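Local coordinates for protein thiamine pyrophosphokinase (Candida albicans, PDB 2G9Z) that catalyses the transfer of a pyrophosphate group from ATP to thiamine, producing the cofactor thiamine pyrophosphate, at residues Asn225-Met230 / Asp330-Ile335; Lys253-Ile258 / Ile324-Asp329; Ser273-Cys278 / Ser314-Gly319; Asn285-Ile290 / Lys304-Gly309. One frame throughout, in Å; residues are numbered along the deposited sequence.

Contact 1. Residues Asn225-Met230 / Asp330-Ile335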
loop_
_atom_site.group_PDB
_atom_site.type_symbol
_atom_site.label_atom_id
_atom_site.label_comp_id
_atom_site.label_asym_id
_atom_site.label_seq_id
_atom_site.Cartn_x
_atom_site.Cartn_y
_atom_site.Cartn_z
ATOM N N ASN A 225 7.185 6.835 -0.937
ATOM C CA ASN A 225 8.442 7.429 -0.507
ATOM C C ASN A 225 8.812 8.574 -1.453
ATOM O O ASN A 225 9.147 9.672 -1.012
ATOM C CB ASN A 225 9.549 6.369 -0.484
ATOM C CG ASN A 225 10.864 6.910 0.046
ATOM O OD1 ASN A 225 10.888 7.705 0.982
ATOM N ND2 ASN A 225 11.971 6.466 -0.545
ATOM N N GLN A 226 8.733 8.312 -2.755
ATOM C CA GLN A 226 9.047 9.319 -3.757
ATOM C C GLN A 226 8.084 10.508 -3.695
ATOM O O GLN A 226 8.480 11.646 -3.939
ATOM C CB GLN A 226 9.026 8.694 -5.155
ATOM C CG GLN A 226 10.102 7.629 -5.344
ATOM C CD GLN A 226 11.478 8.120 -4.914
ATOM O OE1 GLN A 226 11.925 9.184 -5.336
ATOM N NE2 GLN A 226 12.152 7.346 -4.072
ATOM N N LEU A 227 6.822 10.238 -3.377
ATOM C CA LEU A 227 5.824 11.298 -3.263
ATOM C C LEU A 227 6.302 12.327 -2.238
ATOM O O LEU A 227 6.305 13.532 -2.508
ATOM C CB LEU A 227 4.476 10.710 -2.826
ATOM C CG LEU A 227 3.337 11.699 -2.541
ATOM C CD1 LEU A 227 2.970 12.466 -3.813
ATOM C CD2 LEU A 227 2.128 10.934 -2.006
ATOM N N TYR A 228 6.715 11.840 -1.069
ATOM C CA TYR A 228 7.203 12.698 0.010
ATOM C C TYR A 228 8.505 13.407 -0.364
ATOM O O TYR A 228 8.687 14.589 -0.065
ATOM C CB TYR A 228 7.449 11.875 1.277
ATOM C CG TYR A 228 6.218 11.561 2.103
ATOM C CD1 TYR A 228 5.615 12.541 2.897
ATOM C CD2 TYR A 228 5.696 10.272 2.141
ATOM C CE1 TYR A 228 4.524 12.235 3.717
ATOM C CE2 TYR A 228 4.606 9.954 2.953
ATOM C CZ TYR A 228 4.031 10.940 3.740
ATOM O OH TYR A 228 2.989 10.619 4.569
ATOM N N ILE A 229 9.415 12.671 -0.993
ATOM C CA ILE A 229 10.702 13.226 -1.401
ATOM C C ILE A 229 10.520 14.301 -2.462
ATOM O O ILE A 229 11.126 15.371 -2.381
ATOM C CB ILE A 229 11.648 12.115 -1.946
ATOM C CG1 ILE A 229 12.119 11.220 -0.793
ATOM C CG2 ILE A 229 12.845 12.738 -2.662
ATOM C CD1 ILE A 229 12.952 10.015 -1.235
ATOM N N MET A 230 9.678 14.027 -3.452
ATOM C CA MET A 230 9.460 14.988 -4.516
ATOM C C MET A 230 8.863 16.298 -4.032
ATOM O O MET A 230 9.182 17.358 -4.573
ATOM C CB MET A 230 8.571 14.388 -5.607
ATOM C CG MET A 230 9.214 13.204 -6.316
ATOM S SD MET A 230 8.195 12.588 -7.649
ATOM C CE MET A 230 6.854 11.841 -6.732
ATOM N N ASP A 330 3.837 17.322 6.182
ATOM C CA ASP A 330 3.239 16.676 5.021
ATOM C C ASP A 330 2.635 15.337 5.427
ATOM O O ASP A 330 3.184 14.620 6.267
ATOM C CB ASP A 330 4.276 16.429 3.918
ATOM C CG ASP A 330 4.787 17.714 3.274
ATOM O OD1 ASP A 330 4.186 18.793 3.484
ATOM O OD2 ASP A 330 5.792 17.636 2.535
ATOM N N ILE A 331 1.498 15.008 4.832
ATOM C CA ILE A 331 0.851 13.742 5.118
ATOM C C ILE A 331 0.028 13.319 3.914
ATOM O O ILE A 331 -0.580 14.145 3.229
ATOM C CB ILE A 331 -0.045 13.829 6.387
ATOM C CG1 ILE A 331 -0.608 12.439 6.728
ATOM C CG2 ILE A 331 -1.167 14.837 6.169
ATOM C CD1 ILE A 331 -1.369 12.384 8.071
ATOM N N VAL A 332 0.029 12.022 3.655
ATOM C CA VAL A 332 -0.701 11.454 2.535
ATOM C C VAL A 332 -2.199 11.360 2.794
ATOM O O VAL A 332 -2.629 11.045 3.900
ATOM C CB VAL A 332 -0.199 10.024 2.221
ATOM C CG1 VAL A 332 -1.132 9.342 1.230
ATOM C CG2 VAL A 332 1.220 10.081 1.675
ATOM N N MET A 333 -2.986 11.634 1.760
ATOM C CA MET A 333 -4.432 11.502 1.848
ATOM C C MET A 333 -4.939 10.737 0.628
ATOM O O MET A 333 -4.491 10.965 -0.497
ATOM C CB MET A 333 -5.131 12.868 1.906
ATOM C CG MET A 333 -6.658 12.756 1.828
ATOM S SD MET A 333 -7.552 14.285 2.254
ATOM C CE MET A 333 -8.890 13.646 3.246
ATOM N N ASN A 334 -5.850 9.801 0.865
ATOM C CA ASN A 334 -6.452 9.049 -0.218
ATOM C C ASN A 334 -7.942 9.318 -0.140
ATOM O O ASN A 334 -8.498 9.454 0.948
ATOM C CB ASN A 334 -6.202 7.541 -0.080
ATOM C CG ASN A 334 -6.969 6.918 1.075
ATOM O OD1 ASN A 334 -6.728 7.233 2.236
ATOM N ND2 ASN A 334 -7.892 6.020 0.756
ATOM N N ILE A 335 -8.576 9.426 -1.298
ATOM C CA ILE A 335 -10.010 9.632 -1.368
ATOM C C ILE A 335 -10.529 8.567 -2.311
ATOM O O ILE A 335 -10.045 8.443 -3.435
ATOM C CB ILE A 335 -10.373 11.018 -1.934
ATOM C CG1 ILE A 335 -9.900 12.118 -0.974
ATOM C CG2 ILE A 335 -11.883 11.108 -2.149
ATOM C CD1 ILE A 335 -10.224 13.531 -1.451
HETATM O O HOH W 1 7.498 15.636 2.198
#

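Contact 2. Residues Lys253-Ile258 / Ile324-Asp329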
loop_
_atom_site.group_PDB
_atom_site.type_symbol
_atom_site.label_atom_id
_atom_site.label_comp_id
_atom_site.label_asym_id
_atom_site.label_seq_id
_atom_site.Cartn_x
_atom_site.Cartn_y
_atom_site.Cartn_z
ATOM N N LYS A 253 2.303 20.541 4.723
ATOM C CA LYS A 253 2.435 21.151 6.040
ATOM C C LYS A 253 1.699 22.485 6.007
ATOM O O LYS A 253 1.932 23.305 5.118
ATOM C CB LYS A 253 3.913 21.395 6.351
ATOM C CG LYS A 253 4.182 22.103 7.669
ATOM C CD LYS A 253 5.684 22.228 7.892
ATOM C CE LYS A 253 6.010 22.812 9.253
ATOM N NZ LYS A 253 7.482 22.960 9.419
ATOM N N GLY A 254 0.814 22.696 6.975
ATOM C CA GLY A 254 0.054 23.931 7.014
ATOM C C GLY A 254 -1.410 23.673 6.699
ATOM O O GLY A 254 -1.904 22.563 6.881
ATOM N N VAL A 255 -2.103 24.702 6.220
ATOM C CA VAL A 255 -3.514 24.588 5.882
ATOM C C VAL A 255 -3.714 24.126 4.438
ATOM O O VAL A 255 -3.054 24.608 3.516
ATOM C CB VAL A 255 -4.236 25.946 6.077
ATOM C CG1 VAL A 255 -5.727 25.799 5.796
ATOM C CG2 VAL A 255 -4.021 26.448 7.496
ATOM N N ASN A 256 -4.625 23.179 4.251
ATOM C CA ASN A 256 -4.937 22.660 2.925
ATOM C C ASN A 256 -6.436 22.777 2.700
ATOM O O ASN A 256 -7.228 22.394 3.556
ATOM C CB ASN A 256 -4.550 21.177 2.808
ATOM C CG ASN A 256 -3.055 20.948 2.881
ATOM O OD1 ASN A 256 -2.338 21.030 1.873
ATOM N ND2 ASN A 256 -2.573 20.664 4.077
ATOM N N TYR A 257 -6.828 23.318 1.557
ATOM C CA TYR A 257 -8.239 23.424 1.229
ATOM C C TYR A 257 -8.450 22.540 0.010
ATOM O O TYR A 257 -7.907 22.810 -1.059
ATOM C CB TYR A 257 -8.630 24.873 0.913
ATOM C CG TYR A 257 -10.049 25.017 0.390
ATOM C CD1 TYR A 257 -11.128 24.470 1.082
ATOM C CD2 TYR A 257 -10.308 25.697 -0.802
ATOM C CE1 TYR A 257 -12.434 24.593 0.599
ATOM C CE2 TYR A 257 -11.609 25.827 -1.295
ATOM C CZ TYR A 257 -12.665 25.273 -0.590
ATOM O OH TYR A 257 -13.949 25.396 -1.075
ATOM N N ILE A 258 -9.205 21.462 0.186
ATOM C CA ILE A 258 -9.481 20.536 -0.905
ATOM C C ILE A 258 -10.873 20.871 -1.415
ATOM O O ILE A 258 -11.833 20.812 -0.656
ATOM C CB ILE A 258 -9.459 19.060 -0.421
ATOM C CG1 ILE A 258 -8.068 18.685 0.100
ATOM C CG2 ILE A 258 -9.842 18.133 -1.563
ATOM C CD1 ILE A 258 -7.701 19.322 1.430
ATOM N N ILE A 324 -11.345 21.193 4.745
ATOM C CA ILE A 324 -10.045 21.704 5.132
ATOM C C ILE A 324 -9.273 20.782 6.065
ATOM O O ILE A 324 -9.832 20.212 6.999
ATOM C CB ILE A 324 -10.188 23.064 5.835
ATOM C CG1 ILE A 324 -10.714 24.106 4.843
ATOM C CG2 ILE A 324 -8.849 23.487 6.446
ATOM C CD1 ILE A 324 -11.075 25.427 5.483
ATOM N N VAL A 325 -7.983 20.627 5.796
ATOM C CA VAL A 325 -7.141 19.838 6.682
ATOM C C VAL A 325 -5.875 20.624 6.950
ATOM O O VAL A 325 -5.192 21.069 6.020
ATOM C CB VAL A 325 -6.735 18.471 6.096
ATOM C CG1 VAL A 325 -5.794 17.754 7.077
ATOM C CG2 VAL A 325 -7.970 17.622 5.838
ATOM N N GLU A 326 -5.583 20.828 8.226
ATOM C CA GLU A 326 -4.364 21.517 8.612
ATOM C C GLU A 326 -3.485 20.420 9.195
ATOM O O GLU A 326 -3.960 19.585 9.957
ATOM C CB GLU A 326 -4.653 22.586 9.661
ATOM C CG GLU A 326 -3.405 23.276 10.182
ATOM C CD GLU A 326 -3.727 24.488 11.031
ATOM O OE1 GLU A 326 -4.662 24.403 11.856
ATOM O OE2 GLU A 326 -3.042 25.521 10.881
ATOM N N CYS A 327 -2.211 20.405 8.826
ATOM C CA CYS A 327 -1.312 19.371 9.324
ATOM C C CYS A 327 0.039 19.950 9.714
ATOM O O CYS A 327 0.546 20.847 9.050
ATOM C CB CYS A 327 -1.129 18.294 8.255
ATOM S SG CYS A 327 -0.464 18.908 6.690
ATOM N N SER A 328 0.623 19.424 10.788
ATOM C CA SER A 328 1.918 19.907 11.266
ATOM C C SER A 328 3.089 19.523 10.365
ATOM O O SER A 328 4.201 20.008 10.551
ATOM C CB SER A 328 2.184 19.387 12.677
ATOM O OG SER A 328 2.186 17.976 12.695
ATOM N N ASP A 329 2.829 18.647 9.398
ATOM C CA ASP A 329 3.844 18.173 8.452
ATOM C C ASP A 329 3.137 17.486 7.299
ATOM O O ASP A 329 1.970 17.100 7.425
ATOM C CB ASP A 329 4.785 17.168 9.117
ATOM C CG ASP A 329 6.133 17.762 9.444
ATOM O OD1 ASP A 329 6.781 18.296 8.521
ATOM O OD2 ASP A 329 6.544 17.690 10.620
HETATM O O HOH W 2 8.785 20.082 8.757
#

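Contact 3. Residues Ser273-Cys278 / Ser314-Gly319. With VNP (3-[(4-amino-2-methylpyrimidin-5-yl)methyl]-5-(2-{[hydroxy(phosphonoamino)phosphoryl]oxy}ethyl)-4-methyl-1,3-thiazol-3-I um), chain N.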
loop_
_atom_site.group_PDB
_atom_site.type_symbol
_atom_site.label_atom_id
_atom_site.label_comp_id
_atom_site.label_asym_id
_atom_site.label_seq_id
_atom_site.Cartn_x
_atom_site.Cartn_y
_atom_site.Cartn_z
ATOM N N SER A 273 -24.634 5.086 1.199
ATOM C CA SER A 273 -23.302 5.662 1.359
ATOM C C SER A 273 -23.393 7.150 1.040
ATOM O O SER A 273 -23.060 7.587 -0.062
ATOM C CB SER A 273 -22.314 4.989 0.403
ATOM O OG SER A 273 -21.029 5.572 0.516
ATOM N N PRO A 274 -23.858 7.949 2.010
ATOM C CA PRO A 274 -24.007 9.394 1.844
ATOM C C PRO A 274 -22.693 10.167 1.788
ATOM O O PRO A 274 -22.692 11.378 1.557
ATOM C CB PRO A 274 -24.849 9.784 3.052
ATOM C CG PRO A 274 -24.343 8.850 4.105
ATOM C CD PRO A 274 -24.279 7.531 3.360
ATOM N N THR A 275 -21.572 9.479 1.985
ATOM C CA THR A 275 -20.290 10.174 1.972
ATOM C C THR A 275 -19.124 9.377 1.402
ATOM O O THR A 275 -19.015 8.173 1.627
ATOM C CB THR A 275 -19.887 10.609 3.392
ATOM O OG1 THR A 275 -19.861 9.461 4.248
ATOM C CG2 THR A 275 -20.865 11.631 3.944
ATOM N N PRO A 276 -18.233 10.053 0.655
ATOM C CA PRO A 276 -17.060 9.412 0.058
ATOM C C PRO A 276 -16.086 9.051 1.180
ATOM O O PRO A 276 -15.965 9.786 2.161
ATOM C CB PRO A 276 -16.486 10.501 -0.847
ATOM C CG PRO A 276 -17.682 11.352 -1.172
ATOM C CD PRO A 276 -18.390 11.426 0.149
ATOM N N THR A 277 -15.393 7.931 1.031
ATOM C CA THR A 277 -14.429 7.493 2.031
ATOM C C THR A 277 -13.052 8.109 1.785
ATOM O O THR A 277 -12.668 8.349 0.644
ATOM C CB THR A 277 -14.296 5.961 2.010
ATOM O OG1 THR A 277 -15.528 5.379 2.445
ATOM C CG2 THR A 277 -13.166 5.504 2.917
ATOM N N CYS A 278 -12.312 8.365 2.860
ATOM C CA CYS A 278 -10.973 8.931 2.734
ATOM C C CYS A 278 -10.109 8.539 3.926
ATOM O O CYS A 278 -10.598 7.985 4.912
ATOM C CB CYS A 278 -11.031 10.459 2.621
ATOM S SG CYS A 278 -11.652 11.286 4.101
ATOM N N SER A 314 -10.982 4.998 6.954
ATOM C CA SER A 314 -12.429 4.896 6.869
ATOM C C SER A 314 -13.106 6.201 7.315
ATOM O O SER A 314 -14.201 6.184 7.875
ATOM C CB SER A 314 -12.938 3.722 7.701
ATOM O OG SER A 314 -12.544 2.496 7.104
ATOM N N ASN A 315 -12.438 7.333 7.097
ATOM C CA ASN A 315 -13.048 8.620 7.424
ATOM C C ASN A 315 -13.927 8.867 6.202
ATOM O O ASN A 315 -13.835 8.114 5.229
ATOM C CB ASN A 315 -11.995 9.733 7.541
ATOM C CG ASN A 315 -12.441 10.863 8.475
ATOM O OD1 ASN A 315 -13.620 11.211 8.521
ATOM N ND2 ASN A 315 -11.494 11.443 9.213
ATOM N N ARG A 316 -14.775 9.892 6.237
ATOM C CA ARG A 316 -15.642 10.195 5.099
ATOM C C ARG A 316 -15.640 11.701 4.846
ATOM O O ARG A 316 -15.285 12.490 5.720
ATOM C CB ARG A 316 -17.094 9.759 5.346
ATOM C CG ARG A 316 -17.296 8.496 6.156
ATOM C CD ARG A 316 -16.986 7.213 5.402
ATOM N NE ARG A 316 -17.302 6.065 6.252
ATOM C CZ ARG A 316 -16.779 4.847 6.116
ATOM N NH1 ARG A 316 -15.905 4.597 5.156
ATOM N NH2 ARG A 316 -17.114 3.883 6.965
ATOM N N ILE A 317 -16.062 12.090 3.651
ATOM C CA ILE A 317 -16.095 13.497 3.285
ATOM C C ILE A 317 -17.501 14.083 3.418
ATOM O O ILE A 317 -18.422 13.682 2.710
ATOM C CB ILE A 317 -15.580 13.693 1.839
ATOM C CG1 ILE A 317 -14.125 13.209 1.742
ATOM C CG2 ILE A 317 -15.690 15.161 1.439
ATOM C CD1 ILE A 317 -13.510 13.345 0.366
ATOM N N SER A 318 -17.656 15.021 4.349
ATOM C CA SER A 318 -18.941 15.674 4.577
ATOM C C SER A 318 -19.076 16.961 3.761
ATOM O O SER A 318 -20.180 17.340 3.365
ATOM C CB SER A 318 -19.119 15.992 6.068
ATOM O OG SER A 318 -19.220 14.803 6.834
ATOM N N GLY A 319 -17.956 17.636 3.519
ATOM C CA GLY A 319 -17.993 18.872 2.749
ATOM C C GLY A 319 -18.537 18.645 1.352
ATOM O O GLY A 319 -17.978 17.867 0.580
HETATM O O2G VNP N . -16.841 1.295 6.472
HETATM P PG VNP N . -15.623 0.733 5.589
HETATM O O3G VNP N . -14.950 1.832 4.860
HETATM O O1G VNP N . -16.271 -0.343 4.582
HETATM N N3B VNP N . -14.601 -0.059 6.573
HETATM P PB VNP N . -15.323 -0.813 7.817
HETATM O O2B VNP N . -14.326 -1.680 8.483
HETATM O O1B VNP N . -16.556 -1.452 7.308
HETATM O O1 VNP N . -15.748 0.381 8.811
HETATM C C7 VNP N . -14.820 1.283 9.426
HETATM C C12 VNP N . -15.462 1.729 10.740
HETATM C C11 VNP N . -14.734 2.817 11.537
HETATM C C10 VNP N . -14.873 4.250 11.017
HETATM C CM4 VNP N . -16.114 4.742 10.268
HETATM S S1 VNP N . -12.921 2.702 11.690
HETATM C C9 VNP N . -12.736 4.440 11.781
HETATM N N5 VNP N . -13.812 5.028 11.253
HETATM C C7A VNP N . -13.820 6.445 10.857
HETATM C C5A VNP N . -12.854 7.318 11.664
HETATM C C6A VNP N . -11.850 7.952 10.944
HETATM N N1A VNP N . -11.021 8.797 11.529
HETATM C C2A VNP N . -11.123 9.066 12.838
HETATM C CM2 VNP N . -10.170 10.079 13.477
HETATM N N3A VNP N . -12.070 8.472 13.577
HETATM C C4A VNP N . -12.934 7.608 13.023
HETATM N N4A VNP N . -13.862 7.043 13.791
#

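Contact 4. Residues Asn285-Ile290 / Lys304-Gly309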
loop_
_atom_site.group_PDB
_atom_site.type_symbol
_atom_site.label_atom_id
_atom_site.label_comp_id
_atom_site.label_asym_id
_atom_site.label_seq_id
_atom_site.Cartn_x
_atom_site.Cartn_y
_atom_site.Cartn_z
ATOM N N ASN A 285 8.856 10.054 7.777
ATOM C CA ASN A 285 9.749 9.898 8.918
ATOM C C ASN A 285 9.568 11.040 9.918
ATOM O O ASN A 285 10.382 11.222 10.824
ATOM C CB ASN A 285 11.205 9.841 8.436
ATOM C CG ASN A 285 11.696 11.171 7.896
ATOM O OD1 ASN A 285 10.907 12.002 7.446
ATOM N ND2 ASN A 285 13.009 11.370 7.922
ATOM N N LYS A 286 8.504 11.814 9.737
ATOM C CA LYS A 286 8.200 12.924 10.632
ATOM C C LYS A 286 6.958 12.538 11.427
ATOM O O LYS A 286 5.842 12.566 10.904
ATOM C CB LYS A 286 7.936 14.200 9.830
ATOM C CG LYS A 286 9.134 14.691 9.028
ATOM C CD LYS A 286 10.299 15.055 9.937
ATOM C CE LYS A 286 11.475 15.616 9.150
ATOM N NZ LYS A 286 12.044 14.626 8.193
ATOM N N THR A 287 7.156 12.173 12.689
ATOM C CA THR A 287 6.046 11.756 13.540
ATOM C C THR A 287 6.182 12.291 14.964
ATOM O O THR A 287 7.291 12.447 15.474
ATOM C CB THR A 287 5.971 10.221 13.616
ATOM O OG1 THR A 287 6.970 9.739 14.524
ATOM C CG2 THR A 287 6.238 9.614 12.249
ATOM N N PRO A 288 5.050 12.591 15.619
ATOM C CA PRO A 288 3.697 12.452 15.075
ATOM C C PRO A 288 3.263 13.713 14.335
ATOM O O PRO A 288 3.905 14.761 14.436
ATOM C CB PRO A 288 2.854 12.207 16.316
ATOM C CG PRO A 288 3.525 13.074 17.319
ATOM C CD PRO A 288 4.998 12.793 17.079
ATOM N N ILE A 289 2.167 13.601 13.596
ATOM C CA ILE A 289 1.626 14.718 12.843
ATOM C C ILE A 289 0.323 15.154 13.501
ATOM O O ILE A 289 -0.542 14.328 13.785
ATOM C CB ILE A 289 1.370 14.308 11.373
ATOM C CG1 ILE A 289 2.712 14.077 10.672
ATOM C CG2 ILE A 289 0.551 15.373 10.660
ATOM C CD1 ILE A 289 2.599 13.718 9.215
ATOM N N ILE A 290 0.198 16.454 13.759
ATOM C CA ILE A 290 -1.001 16.994 14.389
ATOM C C ILE A 290 -1.976 17.409 13.302
ATOM O O ILE A 290 -1.612 18.151 12.393
ATOM C CB ILE A 290 -0.695 18.247 15.238
ATOM C CG1 ILE A 290 0.487 17.985 16.170
ATOM C CG2 ILE A 290 -1.931 18.634 16.042
ATOM C CD1 ILE A 290 0.233 16.930 17.201
ATOM N N LYS A 304 -3.234 13.823 17.102
ATOM C CA LYS A 304 -1.898 13.325 16.763
ATOM C C LYS A 304 -1.956 11.969 16.075
ATOM O O LYS A 304 -2.514 11.011 16.613
ATOM C CB LYS A 304 -1.039 13.196 18.022
ATOM C CG LYS A 304 -0.928 14.461 18.843
ATOM C CD LYS A 304 -0.161 14.210 20.126
ATOM C CE LYS A 304 -0.194 15.427 21.033
ATOM N NZ LYS A 304 0.453 15.152 22.348
ATOM N N THR A 305 -1.359 11.888 14.893
ATOM C CA THR A 305 -1.363 10.647 14.135
ATOM C C THR A 305 0.037 10.150 13.777
ATOM O O THR A 305 0.943 10.938 13.496
ATOM C CB THR A 305 -2.178 10.804 12.834
ATOM O OG1 THR A 305 -2.280 9.530 12.182
ATOM C CG2 THR A 305 -1.511 11.812 11.894
ATOM N N GLU A 306 0.209 8.834 13.801
ATOM C CA GLU A 306 1.490 8.232 13.456
ATOM C C GLU A 306 1.343 6.722 13.357
ATOM O O GLU A 306 0.414 6.142 13.920
ATOM C CB GLU A 306 2.553 8.587 14.509
ATOM C CG GLU A 306 2.374 7.919 15.869
ATOM C CD GLU A 306 3.406 8.389 16.888
ATOM O OE1 GLU A 306 4.602 8.486 16.536
ATOM O OE2 GLU A 306 3.025 8.655 18.045
ATOM N N MET A 307 2.238 6.086 12.610
ATOM C CA MET A 307 2.200 4.640 12.493
ATOM C C MET A 307 2.607 4.147 13.878
ATOM O O MET A 307 3.408 4.799 14.555
ATOM C CB MET A 307 3.177 4.165 11.410
ATOM C CG MET A 307 2.753 4.570 10.007
ATOM S SD MET A 307 1.090 3.978 9.545
ATOM C CE MET A 307 1.484 2.327 8.878
ATOM N N LEU A 308 2.047 3.016 14.299
ATOM C CA LEU A 308 2.306 2.468 15.632
ATOM C C LEU A 308 1.432 3.247 16.607
ATOM O O LEU A 308 1.604 3.165 17.820
ATOM C CB LEU A 308 3.776 2.626 16.038
ATOM C CG LEU A 308 4.791 1.582 15.580
ATOM C CD1 LEU A 308 4.678 0.325 16.432
ATOM C CD2 LEU A 308 4.568 1.290 14.114
ATOM N N GLY A 309 0.499 4.013 16.058
ATOM C CA GLY A 309 -0.404 4.798 16.879
ATOM C C GLY A 309 -1.746 4.880 16.182
ATOM O O GLY A 309 -2.154 3.934 15.508
HETATM O O HOH W 3 3.496 10.880 11.815
#

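Contact 1. Residues Asn225-Met230 / Asp330-Ile335
Tyr228 and Val332 meet at a methyl group: Val332 CG2 lies 3.4 Å from Tyr228 OH and 3.6 Å from Tyr228 CZ, and the two side chains cross at about a right angle. Tyr228 CG stands anti to the carbonyl carbon (chi1 -80°), beside the backbone N, and the ring end comes nearer to the strand. Leu227 touches the same methyl with CD2, 3.9 Å from Val332 CG2. At the ring edge lies Asp330 O, 3.7 Å from Tyr228 CE1. Val332 N donates a weak hydrogen bond of 3.4 Å to Tyr228 OH, bent to 139° at the hydrogen; Leu283 N is the stronger partner of this hydroxyl. Helix 217-233 is the link of a beta-alpha-beta crossover between parallel strands 205-210 and 237-242, and here it packs on strand 331-336 of the same mixed sheet, the short axes approaching to 9.8 Å at 124°. Further out, water 1 donates to Tyr228 O at 2.8 Å and to Asp330 OD2 at 2.7 Å. Asp330 is positioned in turn by Asn231, which bonds OD2, and by Lys253 N, which bonds OD1. Asn225 hydrogen-bonds Leu308 and Gly309 of the second subunit, and that Leu308 packs on Tyr228.

Contact 2. Residues Lys253-Ile258 / Ile324-Asp329
Asn256 sets its CG anti to its own carbonyl carbon (chi1 -67°), beside the backbone N, and chi2 (-86°) then turns the amide to bring ND2 to Val325 O across the ladder. Lys253 instead has CG anti to the backbone N (chi1 177°) and the chain fully extended, which lays it beside Asp329 with both side chains pointing the same way. The Asn256 ND2 bond to Val325 O is 3.3 Å long, with the acceptor in the amide plane. Asn256 N also donates to Val325 O, at 2.8 Å, and the two donors arrive from opposite faces of the carbonyl plane. The amide is fixed from outside as well: ND2 bonds Lys252 O, and OD1 accepts from Asn45 ND2. Next along these antiparallel strands of the five-stranded mixed sheet, Gly254 N donates to Cys327 O in a nearly straight bond of 2.8 Å, answered by Cys327 N to Gly254 O. On the sheet face of Val255 and Tyr257 the contacts are mainly apolar: Val255 CG1 meets Ile324 CG2 at 3.9 Å, and Tyr257 CD1 meets Ile324 CG1 at 3.8 Å. Glu326 OE2 rests 3.6 Å from Val255 CG2. On the other face, Asn256 and Val325 turn toward Leu251 of the ten-stranded sheet. Lys253 NZ stays 4.8 Å from Asp329 OD1, and water 2 joins them by accepting from the amine and donating to the carboxylate. The attraction of these opposite charges is thus probably indirect, while direct bonding across the strands is by the backbone with one added side-chain amide.

Contact 3. Residues Ser273-Cys278 / Ser314-Gly319
Cys278, Ile317 and Arg316 bury the most surface where strand 315-316 pairs antiparallel with strand 277-281, at the edge, within this chain, of the ten-stranded sheet and beside the thiamine pocket. Cys278 and Asn315 form the hydrogen-bonded pair, each backbone N donating to the other's O. Cys278 SG lies 3.8 Å from Asn315 CB and 3.9 Å from Ile317 CG1, and just beyond the paired residues Ile317 N donates to Pro276 O at 2.7 Å. Arg316 works on the opposite face, alongside Thr277. Its chain bends at chi2 (-74°), and Thr275 crosses it at about a right angle, OG1 lying 3.0 Å from Arg316 CB. The guanidinium turns to the bound imido analogue of thiamine pyrophosphate. Arg316 NH1 donates at 2.8 Å to Thr277 OG1, bent to 131°, and almost straight (174°) to O3G of the ligand at 2.9 Å. Arg316 NH2 grips ligand O2G at 2.6 Å. Thr277 thus helps orient the arginine from the second shell. Arg216 of the second subunit bonds both the ligand and Ser314 OG, placing this pocket at the dimer interface. Ser314 O lies over the centre of one face of the Arg316 guanidinium, 3.3 Å above its plane.

Contact 4. Residues Asn285-Ile290 / Lys304-Gly309
Ile289 and Thr305 form a hydrogen-bonded antiparallel pair, Ile289 N donating to Thr305 O at 2.9 Å (175°) and Thr305 N returning the bond to Ile289 O at 2.8 Å, in a short ladder entered through a cis peptide before Pro288 and left, on the partner strand, through a type II turn from Glu306 to Gly309. On the face carrying Ile289 and Thr305, Thr305 CG2 lies 3.8 Å from Ile289 CB. The Thr305 hydroxyl stands anti to its backbone N (chi1 -174°) and bonds Gln310 O, which leaves CG2, not the hydroxyl, against Ile289. Ile290 and Lys304 run side by side on the other face, and Lys304 NZ ends on Ser18 O.

Pro288 packs at the end of the ladder: its CB is 3.6 Å from Thr305 O and 3.9 Å from Glu306 CD. Glu306 crosses Thr287 at about a right angle. Thr287 OG1 gives a weak hydrogen bond of 3.4 Å to Glu306 OE1, which also takes a weak hydrogen bond from Asn285 ND2 of the second subunit. Where the backbones part, water 3 donates to Lys286 O at 3.0 Å and to Thr305 O at 3.1 Å, continuing the link between them through solvent.

Strand 303-305 is the outermost strand of the five-stranded sheet within the chain. Strand 289-294 separates it from 322-327, Ile331 of strand 331-336 packs on both Ile289 and Thr305, and the turn abuts helix 217-233 of the second subunit.

Contact 1 is the buried one near the chain's centre, a helix on a sheet joined by side-chain packing with a weak hydrogen bond and one water; contacts 2 and 4 are partly buried ladders of the five-stranded sheet, where backbone bonds dominate and a water bridges each pair of segments beyond the paired residues. Contact 3, also buried, ends the ten-stranded sheet that contact 1 rests on, and differs in having a charged side chain turned to ligand. Segment 330-335 is common to the set: it touches each of the other three contacts, Ile335 packing on Ile317 of contact 3. Ser328 OG likewise ties contact 2 to Ile290 N of contact 4. Contacts 1, 3 and 4 touch the second subunit; contact 2 does not.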